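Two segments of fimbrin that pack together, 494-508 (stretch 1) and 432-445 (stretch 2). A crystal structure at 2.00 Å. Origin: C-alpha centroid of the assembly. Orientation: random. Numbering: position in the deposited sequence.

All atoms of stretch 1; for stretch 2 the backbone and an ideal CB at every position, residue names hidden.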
ATOM      1  N   ASP A 494      13.695   8.780   0.296  1.00 23.36           N
ATOM      2  CA  ASP A 494      14.573   8.164   1.283  1.00 23.69           C
ATOM      3  C   ASP A 494      16.013   8.085   0.768  1.00 24.35           C
ATOM      4  O   ASP A 494      16.973   8.174   1.544  1.00 24.43           O
ATOM      5  CB  ASP A 494      14.038   6.786   1.665  1.00 23.00           C
ATOM      6  CG  ASP A 494      12.666   6.864   2.307  1.00 27.80           C
ATOM      7  OD1 ASP A 494      12.475   7.732   3.190  1.00 28.57           O
ATOM      8  OD2 ASP A 494      11.780   6.060   1.943  1.00 28.75           O
ATOM      9  N   ILE A 495      16.162   7.922  -0.545  1.00 24.61           N
ATOM     10  CA  ILE A 495      17.487   7.881  -1.156  1.00 25.67           C
ATOM     11  C   ILE A 495      18.030   9.318  -1.289  1.00 26.53           C
ATOM     12  O   ILE A 495      19.176   9.593  -0.922  1.00 26.84           O
ATOM     13  CB  ILE A 495      17.425   7.211  -2.553  1.00 28.00           C
ATOM     14  CG1 ILE A 495      17.202   5.700  -2.389  1.00 23.20           C
ATOM     15  CG2 ILE A 495      18.697   7.499  -3.340  1.00 24.79           C
ATOM     16  CD1 ILE A 495      16.936   4.989  -3.702  1.00 27.38           C
ATOM     17  N   VAL A 496      17.202  10.231  -1.794  1.00 27.30           N
ATOM     18  CA  VAL A 496      17.618  11.631  -1.964  1.00 27.47           C
ATOM     19  C   VAL A 496      18.083  12.249  -0.633  1.00 28.30           C
ATOM     20  O   VAL A 496      19.059  13.012  -0.599  1.00 28.18           O
ATOM     21  CB  VAL A 496      16.472  12.484  -2.572  1.00 27.69           C
ATOM     22  CG1 VAL A 496      16.862  13.972  -2.600  1.00 27.71           C
ATOM     23  CG2 VAL A 496      16.170  11.996  -3.978  1.00 24.83           C
ATOM     24  N   ALA A 497      17.403  11.900   0.456  1.00 26.89           N
ATOM     25  CA  ALA A 497      17.747  12.401   1.780  1.00 26.33           C
ATOM     26  C   ALA A 497      18.847  11.544   2.437  1.00 27.57           C
ATOM     27  O   ALA A 497      19.296  11.830   3.547  1.00 26.82           O
ATOM     28  CB  ALA A 497      16.493  12.420   2.663  1.00 28.45           C
ATOM     29  N   VAL A 498      19.262  10.489   1.747  1.00 25.99           N
ATOM     30  CA  VAL A 498      20.295   9.581   2.232  1.00 25.66           C
ATOM     31  C   VAL A 498      20.063   9.064   3.651  1.00 26.21           C
ATOM     32  O   VAL A 498      20.916   9.214   4.525  1.00 24.59           O
ATOM     33  CB  VAL A 498      21.694  10.239   2.173  1.00 26.56           C
ATOM     34  CG1 VAL A 498      22.771   9.180   2.373  1.00 27.29           C
ATOM     35  CG2 VAL A 498      21.884  10.937   0.836  1.00 24.21           C
ATOM     36  N   ARG A 499      18.899   8.469   3.882  1.00 24.63           N
ATOM     37  CA  ARG A 499      18.574   7.908   5.186  1.00 25.72           C
ATOM     38  C   ARG A 499      19.266   6.545   5.152  1.00 26.44           C
ATOM     39  O   ARG A 499      18.775   5.605   4.540  1.00 26.20           O
ATOM     40  CB  ARG A 499      17.055   7.814   5.319  1.00 25.61           C
ATOM     41  CG  ARG A 499      16.431   9.221   5.283  1.00 27.97           C
ATOM     42  CD  ARG A 499      14.903   9.275   5.156  1.00 29.47           C
ATOM     43  NE  ARG A 499      14.440  10.651   5.358  1.00 28.32           N
ATOM     44  CZ  ARG A 499      13.571  11.283   4.578  1.00 30.78           C
ATOM     45  NH1 ARG A 499      13.044  10.667   3.522  1.00 30.36           N
ATOM     46  NH2 ARG A 499      13.242  12.544   4.843  1.00 30.38           N
ATOM     47  N   PRO A 500      20.438   6.442   5.802  1.00 27.52           N
ATOM     48  CA  PRO A 500      21.286   5.244   5.883  1.00 26.95           C
ATOM     49  C   PRO A 500      20.645   3.868   5.976  1.00 24.53           C
ATOM     50  O   PRO A 500      20.969   2.995   5.179  1.00 23.79           O
ATOM     51  CB  PRO A 500      22.222   5.553   7.057  1.00 27.45           C
ATOM     52  CG  PRO A 500      21.465   6.568   7.854  1.00 29.21           C
ATOM     53  CD  PRO A 500      20.876   7.439   6.792  1.00 27.39           C
ATOM     54  N   ARG A 501      19.761   3.652   6.941  1.00 21.56           N
ATOM     55  CA  ARG A 501      19.122   2.345   7.063  1.00 23.23           C
ATOM     56  C   ARG A 501      18.228   2.038   5.870  1.00 23.19           C
ATOM     57  O   ARG A 501      18.109   0.883   5.448  1.00 21.42           O
ATOM     58  CB  ARG A 501      18.281   2.267   8.332  1.00 22.50           C
ATOM     59  CG  ARG A 501      19.076   2.396   9.604  1.00 23.42           C
ATOM     60  CD  ARG A 501      18.135   2.410  10.773  1.00 24.59           C
ATOM     61  NE  ARG A 501      18.850   2.336  12.030  1.00 28.37           N
ATOM     62  CZ  ARG A 501      18.287   2.540  13.214  1.00 26.71           C
ATOM     63  NH1 ARG A 501      16.999   2.839  13.293  1.00 27.02           N
ATOM     64  NH2 ARG A 501      19.015   2.429  14.317  1.00 26.90           N
ATOM     65  N   LEU A 502      17.594   3.068   5.328  1.00 21.03           N
ATOM     66  CA  LEU A 502      16.702   2.858   4.206  1.00 21.44           C
ATOM     67  C   LEU A 502      17.507   2.631   2.938  1.00 22.23           C
ATOM     68  O   LEU A 502      17.087   1.873   2.064  1.00 22.58           O
ATOM     69  CB  LEU A 502      15.735   4.038   4.073  1.00 20.25           C
ATOM     70  CG  LEU A 502      14.959   4.327   5.371  1.00 20.22           C
ATOM     71  CD1 LEU A 502      13.875   5.390   5.140  1.00 18.41           C
ATOM     72  CD2 LEU A 502      14.318   3.044   5.883  1.00 19.26           C
ATOM     73  N   VAL A 503      18.673   3.261   2.842  1.00 22.79           N
ATOM     74  CA  VAL A 503      19.516   3.049   1.674  1.00 23.01           C
ATOM     75  C   VAL A 503      20.015   1.606   1.718  1.00 22.89           C
ATOM     76  O   VAL A 503      20.044   0.920   0.701  1.00 24.61           O
ATOM     77  CB  VAL A 503      20.744   3.994   1.653  1.00 24.60           C
ATOM     78  CG1 VAL A 503      21.756   3.512   0.598  1.00 22.50           C
ATOM     79  CG2 VAL A 503      20.301   5.431   1.336  1.00 23.06           C
ATOM     80  N   LEU A 504      20.393   1.134   2.899  1.00 21.91           N
ATOM     81  CA  LEU A 504      20.900  -0.232   3.020  1.00 21.00           C
ATOM     82  C   LEU A 504      19.816  -1.247   2.669  1.00 21.19           C
ATOM     83  O   LEU A 504      20.099  -2.252   2.013  1.00 23.55           O
ATOM     84  CB  LEU A 504      21.471  -0.474   4.429  1.00 20.03           C
ATOM     85  CG  LEU A 504      22.241  -1.792   4.655  1.00 20.34           C
ATOM     86  CD1 LEU A 504      23.212  -1.670   5.837  1.00 22.40           C
ATOM     87  CD2 LEU A 504      21.254  -2.909   4.872  1.00 18.65           C
ATOM     88  N   HIS A 505      18.577  -0.987   3.087  1.00 22.86           N
ATOM     89  CA  HIS A 505      17.451  -1.877   2.766  1.00 22.16           C
ATOM     90  C   HIS A 505      17.309  -2.007   1.246  1.00 22.86           C
ATOM     91  O   HIS A 505      17.103  -3.095   0.720  1.00 22.62           O
ATOM     92  CB  HIS A 505      16.149  -1.318   3.362  1.00 24.55           C
ATOM     93  CG  HIS A 505      14.896  -1.928   2.800  1.00 21.32           C
ATOM     94  ND1 HIS A 505      14.100  -1.280   1.878  1.00 24.76           N
ATOM     95  CD2 HIS A 505      14.292  -3.117   3.044  1.00 20.30           C
ATOM     96  CE1 HIS A 505      13.062  -2.042   1.577  1.00 20.26           C
ATOM     97  NE2 HIS A 505      13.155  -3.162   2.272  1.00 22.10           N
ATOM     98  N   PHE A 506      17.425  -0.884   0.551  1.00 23.31           N
ATOM     99  CA  PHE A 506      17.313  -0.857  -0.906  1.00 23.79           C
ATOM    100  C   PHE A 506      18.423  -1.707  -1.550  1.00 23.17           C
ATOM    101  O   PHE A 506      18.154  -2.560  -2.394  1.00 22.68           O
ATOM    102  CB  PHE A 506      17.415   0.594  -1.387  1.00 23.44           C
ATOM    103  CG  PHE A 506      17.420   0.745  -2.884  1.00 22.02           C
ATOM    104  CD1 PHE A 506      16.243   0.640  -3.611  1.00 22.95           C
ATOM    105  CD2 PHE A 506      18.609   0.991  -3.562  1.00 22.83           C
ATOM    106  CE1 PHE A 506      16.244   0.780  -4.999  1.00 22.75           C
ATOM    107  CE2 PHE A 506      18.623   1.132  -4.952  1.00 26.38           C
ATOM    108  CZ  PHE A 506      17.437   1.025  -5.672  1.00 23.57           C
ATOM    109  N   ILE A 507      19.666  -1.465  -1.143  1.00 22.78           N
ATOM    110  CA  ILE A 507      20.799  -2.205  -1.681  1.00 23.02           C
ATOM    111  C   ILE A 507      20.653  -3.693  -1.383  1.00 23.51           C
ATOM    112  O   ILE A 507      20.916  -4.546  -2.238  1.00 21.97           O
ATOM    113  CB  ILE A 507      22.127  -1.688  -1.093  1.00 22.75           C
ATOM    114  CG1 ILE A 507      22.357  -0.245  -1.536  1.00 24.37           C
ATOM    115  CG2 ILE A 507      23.289  -2.560  -1.556  1.00 24.82           C
ATOM    116  CD1 ILE A 507      22.390  -0.063  -3.047  1.00 22.90           C
ATOM    117  N   GLY A 508      20.224  -4.008  -0.169  1.00 22.33           N
ATOM    118  CA  GLY A 508      20.044  -5.402   0.183  1.00 24.02           C
ATOM    119  C   GLY A 508      19.013  -6.078  -0.701  1.00 23.40           C
ATOM    120  O   GLY A 508      19.136  -7.259  -1.029  1.00 21.54           O
ATOM    121  N   UNK A 432      30.193   5.107   2.152  1.00 31.31           N
ATOM    122  CA  UNK A 432      29.310   4.286   2.970  1.00 31.16           C
ATOM    123  C   UNK A 432      27.873   4.660   2.635  1.00 29.46           C
ATOM    124  O   UNK A 432      27.638   5.608   1.897  1.00 29.65           O
ATOM    125  CB  UNK A 432      29.597   4.471   4.462  1.00 31.16           C
ATOM    126  N   UNK A 433      26.912   3.942   3.207  1.00 27.95           N
ATOM    127  CA  UNK A 433      25.514   4.231   2.939  1.00 27.97           C
ATOM    128  C   UNK A 433      25.061   5.535   3.595  1.00 29.05           C
ATOM    129  O   UNK A 433      23.874   5.853   3.606  1.00 27.03           O
ATOM    130  CB  UNK A 433      24.641   3.072   3.424  1.00 27.97           C
ATOM    131  N   UNK A 434      26.017   6.287   4.135  1.00 29.87           N
ATOM    132  CA  UNK A 434      25.723   7.574   4.766  1.00 33.07           C
ATOM    133  C   UNK A 434      26.344   8.691   3.937  1.00 32.05           C
ATOM    134  O   UNK A 434      26.233   9.867   4.278  1.00 31.09           O
ATOM    135  CB  UNK A 434      26.243   7.614   6.204  1.00 33.07           C
ATOM    136  N   UNK A 435      27.000   8.313   2.846  1.00 32.13           N
ATOM    137  CA  UNK A 435      27.679   9.273   1.974  1.00 32.78           C
ATOM    138  C   UNK A 435      26.714  10.241   1.285  1.00 32.02           C
ATOM    139  O   UNK A 435      25.826   9.824   0.549  1.00 30.72           O
ATOM    140  CB  UNK A 435      28.490   8.523   0.915  1.00 32.78           C
ATOM    141  N   UNK A 436      26.895  11.554   1.511  1.00 33.78           N
ATOM    142  CA  UNK A 436      26.065  12.622   0.936  1.00 33.16           C
ATOM    143  C   UNK A 436      25.873  12.543  -0.580  1.00 32.24           C
ATOM    144  O   UNK A 436      24.813  12.897  -1.088  1.00 32.06           O
ATOM    145  CB  UNK A 436      26.684  13.978   1.281  1.00 33.16           C
ATOM    146  N   UNK A 437      26.899  12.093  -1.298  1.00 31.54           N
ATOM    147  CA  UNK A 437      26.809  11.979  -2.753  1.00 30.87           C
ATOM    148  C   UNK A 437      25.600  11.143  -3.201  1.00 31.14           C
ATOM    149  O   UNK A 437      25.021  11.394  -4.259  1.00 32.18           O
ATOM    150  CB  UNK A 437      28.096  11.362  -3.303  1.00 30.87           C
ATOM    151  N   UNK A 438      25.214  10.157  -2.395  1.00 29.32           N
ATOM    152  CA  UNK A 438      24.075   9.295  -2.726  1.00 28.13           C
ATOM    153  C   UNK A 438      22.794  10.079  -3.027  1.00 28.95           C
ATOM    154  O   UNK A 438      21.902   9.575  -3.711  1.00 26.20           O
ATOM    155  CB  UNK A 438      23.815   8.323  -1.574  1.00 28.13           C
ATOM    156  N   UNK A 439      22.720  11.320  -2.538  1.00 28.92           N
ATOM    157  CA  UNK A 439      21.541  12.173  -2.725  1.00 30.08           C
ATOM    158  C   UNK A 439      21.120  12.445  -4.171  1.00 29.14           C
ATOM    159  O   UNK A 439      19.935  12.640  -4.450  1.00 29.28           O
ATOM    160  CB  UNK A 439      21.799  13.517  -2.042  1.00 30.08           C
ATOM    161  N   UNK A 440      22.078  12.455  -5.087  1.00 28.47           N
ATOM    162  CA  UNK A 440      21.789  12.733  -6.493  1.00 26.98           C
ATOM    163  C   UNK A 440      20.993  11.606  -7.148  1.00 28.16           C
ATOM    164  O   UNK A 440      20.372  11.794  -8.197  1.00 24.54           O
ATOM    165  CB  UNK A 440      23.093  12.960  -7.261  1.00 26.98           C
ATOM    166  N   UNK A 441      21.025  10.431  -6.522  1.00 28.49           N
ATOM    167  CA  UNK A 441      20.306   9.289  -7.052  1.00 27.34           C
ATOM    168  C   UNK A 441      21.006   8.615  -8.213  1.00 27.68           C
ATOM    169  O   UNK A 441      20.489   7.650  -8.768  1.00 28.92           O
ATOM    170  CB  UNK A 441      18.905   9.723  -7.489  1.00 27.34           C
ATOM    171  N   UNK A 442      22.182   9.115  -8.579  1.00 28.35           N
ATOM    172  CA  UNK A 442      22.945   8.556  -9.692  1.00 27.40           C
ATOM    173  C   UNK A 442      23.604   7.232  -9.305  1.00 26.93           C
ATOM    174  O   UNK A 442      23.579   6.269 -10.072  1.00 24.41           O
ATOM    175  CB  UNK A 442      24.007   9.554 -10.159  1.00 27.40           C
ATOM    176  N   UNK A 443      24.200   7.193  -8.116  1.00 25.31           N
ATOM    177  CA  UNK A 443      24.845   5.981  -7.631  1.00 24.42           C
ATOM    178  C   UNK A 443      23.920   4.761  -7.711  1.00 23.56           C
ATOM    179  O   UNK A 443      24.328   3.710  -8.207  1.00 23.56           O
ATOM    180  CB  UNK A 443      25.314   6.185  -6.189  1.00 24.42           C
ATOM    181  N   UNK A 444      22.680   4.888  -7.229  1.00 22.05           N
ATOM    182  CA  UNK A 444      21.763   3.751  -7.273  1.00 21.66           C
ATOM    183  C   UNK A 444      21.451   3.313  -8.703  1.00 22.00           C
ATOM    184  O   UNK A 444      21.287   2.123  -8.968  1.00 19.45           O
ATOM    185  CB  UNK A 444      20.463   4.101  -6.546  1.00 21.66           C
ATOM    186  N   UNK A 445      21.386   4.263  -9.629  1.00 21.91           N
ATOM    187  CA  UNK A 445      21.144   3.918 -11.024  1.00 21.83           C
ATOM    188  C   UNK A 445      22.390   3.188 -11.583  1.00 21.17           C
ATOM    189  O   UNK A 445      22.262   2.263 -12.389  1.00 22.23           O
ATOM    190  CB  UNK A 445      20.824   5.170 -11.843  1.00 21.83           C
TER

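Position 432 lies beyond the reach of stretch 1, with no atom of it within 5.5 Å of the ideal CB, so many residues would suit. It is S432. It opens a type I turn to position 435.

Position 433 points toward stretch 1. Its ideal CB is 4.1 Å from V503 CG1 and 4.1 Å from P500 O. Beyond lie V503, L504 and I507, all apolar. A large apolar side chain would suit, aliphatic or aromatic. It is F433, which has the largest contact area of its stretch. Its CD2 is 3.7 Å from V503 CG1, its CD1 3.7 Å from L504 CB, and its CE2 3.6 Å from I507 CG1. Its backbone O receives a CA-H...O contact from P500 CA (3.5 Å) but has no hydrogen-bond partner in the model.

Position 434 points sideways, with its ideal CB 4.6 Å from P500 CB. A long chain could lie along the proline, and several types would do. It is R434, whose CG packs 3.6 Å from P500 CB.

Position 435 points away, so the view from stretch 1 asks little of it. A residue able to accept a hydrogen bond from the following turn would be useful. It is D435, and OD1 accepts one from the N of position 437 (2.8 Å). Its backbone O lies 3.6 Å from V498 CG1.

Positions 436 and 437 also point away. A phi of -51° at 436 is compatible with proline, among others; 437 could take many types. They are P436 and S437.

Position 438 points toward stretch 1, its ideal CB 4.0 Å from V498 CG2. I495, V498 and V503 offer only apolar side chains here, so a medium-sized aliphatic residue fits. It is I438. CG2 lies 4.1 Å from I495 CG2, CB 4.1 Å from V498 CG2, and CD1 4.3 Å from V503 CG1.

At position 439 the backbones come close, CA to CA of V496 at 4.0 Å. The ideal CB is tight against V496 O at 3.1 Å. Glycine, alanine or serine would suit, though a longer chain directed away is not excluded. It is S439. Its CB keeps that 3.1 Å approach to V496 O, while OG donates to P436 O (2.9 Å). Its backbone O accepts a CA-H...O contact from V496 CA (3.5 Å).

Position 440 points away and tolerates many residues; it is T440. Position 441 has a phi of 78°, which by itself favours glycine, and it is G441. Its CA lies 4.4 Å from I495 CG2.

Position 442 is out of reach, so many types would suit; it is V442. Position 443 points sideways, with no close neighbour at its CB. A bulky chain could reach back toward stretch 1, but small ones would do. It is F443, whose CE2 comes to 4.8 Å from I507 CD1.

Position 444 points toward stretch 1, its ideal CB 3.8 Å from F506 CE2 and 4.6 Å from I495 CD1. A compact apolar residue suits. It is V444, with CG1 3.7 Å from F506 CE2 and 4.1 Å from I495 CD1.

Position 445 points away, and stretch 1 sets no limit; it is L445.

Stretch 2, residues 432-445: SFRDPSISTGVFVL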
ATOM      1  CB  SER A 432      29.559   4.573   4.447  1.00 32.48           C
ATOM      2  OG  SER A 432      29.065   5.858   4.773  1.00 33.48           O
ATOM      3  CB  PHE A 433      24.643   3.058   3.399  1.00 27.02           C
ATOM      4  CG  PHE A 433      24.823   1.811   2.573  1.00 26.30           C
ATOM      5  CD1 PHE A 433      24.755   0.556   3.165  1.00 23.61           C
ATOM      6  CD2 PHE A 433      25.061   1.893   1.201  1.00 24.62           C
ATOM      7  CE1 PHE A 433      24.925  -0.605   2.403  1.00 21.69           C
ATOM      8  CE2 PHE A 433      25.229   0.737   0.437  1.00 25.89           C
ATOM      9  CZ  PHE A 433      25.161  -0.514   1.045  1.00 19.17           C
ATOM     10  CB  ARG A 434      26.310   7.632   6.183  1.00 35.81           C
ATOM     11  CG  ARG A 434      25.673   6.668   7.163  1.00 38.80           C
ATOM     12  CD  ARG A 434      26.403   6.655   8.505  1.00 44.55           C
ATOM     13  NE  ARG A 434      27.139   5.407   8.705  1.00 48.27           N
ATOM     14  CZ  ARG A 434      28.282   5.104   8.100  1.00 48.45           C
ATOM     15  NH1 ARG A 434      28.834   5.960   7.256  1.00 50.45           N
ATOM     16  NH2 ARG A 434      28.859   3.930   8.317  1.00 49.67           N
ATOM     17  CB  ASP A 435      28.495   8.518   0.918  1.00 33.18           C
ATOM     18  CG  ASP A 435      29.419   9.425   0.129  1.00 32.50           C
ATOM     19  OD1 ASP A 435      29.002  10.547  -0.226  1.00 32.85           O
ATOM     20  OD2 ASP A 435      30.560   9.000  -0.156  1.00 33.73           O
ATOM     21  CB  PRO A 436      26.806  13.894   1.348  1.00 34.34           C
ATOM     22  CG  PRO A 436      27.422  13.500   2.670  1.00 36.72           C
ATOM     23  CD  PRO A 436      27.960  12.122   2.361  1.00 35.16           C
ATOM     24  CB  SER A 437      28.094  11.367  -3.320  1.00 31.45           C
ATOM     25  OG  SER A 437      28.245  10.010  -2.922  1.00 32.45           O
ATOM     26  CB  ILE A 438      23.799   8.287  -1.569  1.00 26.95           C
ATOM     27  CG1 ILE A 438      24.920   7.245  -1.527  1.00 24.43           C
ATOM     28  CG2 ILE A 438      22.432   7.616  -1.746  1.00 24.96           C
ATOM     29  CD1 ILE A 438      24.886   6.336  -0.302  1.00 28.31           C
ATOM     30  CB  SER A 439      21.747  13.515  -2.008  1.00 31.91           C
ATOM     31  OG  SER A 439      22.791  14.268  -2.603  1.00 31.76           O
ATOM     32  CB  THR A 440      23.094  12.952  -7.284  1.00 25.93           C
ATOM     33  OG1 THR A 440      23.815  11.717  -7.368  1.00 29.05           O
ATOM     34  CG2 THR A 440      23.976  13.973  -6.578  1.00 27.16           C
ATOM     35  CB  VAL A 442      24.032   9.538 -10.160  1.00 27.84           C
ATOM     36  CG1 VAL A 442      24.824   8.938 -11.315  1.00 29.49           C
ATOM     37  CG2 VAL A 442      23.390  10.842 -10.586  1.00 28.46           C
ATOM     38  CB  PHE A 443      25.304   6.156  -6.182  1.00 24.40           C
ATOM     39  CG  PHE A 443      25.964   4.941  -5.617  1.00 25.08           C
ATOM     40  CD1 PHE A 443      27.211   4.535  -6.082  1.00 25.99           C
ATOM     41  CD2 PHE A 443      25.323   4.172  -4.649  1.00 25.89           C
ATOM     42  CE1 PHE A 443      27.813   3.375  -5.588  1.00 27.84           C
ATOM     43  CE2 PHE A 443      25.913   3.020  -4.154  1.00 25.41           C
ATOM     44  CZ  PHE A 443      27.162   2.616  -4.622  1.00 25.44           C
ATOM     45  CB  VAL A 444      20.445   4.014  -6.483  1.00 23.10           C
ATOM     46  CG1 VAL A 444      20.774   4.174  -4.992  1.00 21.64           C
ATOM     47  CG2 VAL A 444      19.708   5.251  -7.025  1.00 21.99           C
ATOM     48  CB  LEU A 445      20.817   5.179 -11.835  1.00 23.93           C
ATOM     49  CG  LEU A 445      19.444   5.787 -11.521  1.00 24.84           C
ATOM     50  CD1 LEU A 445      19.314   7.161 -12.145  1.00 25.63           C
ATOM     51  CD2 LEU A 445      18.345   4.864 -12.040  1.00 23.06           C
TER
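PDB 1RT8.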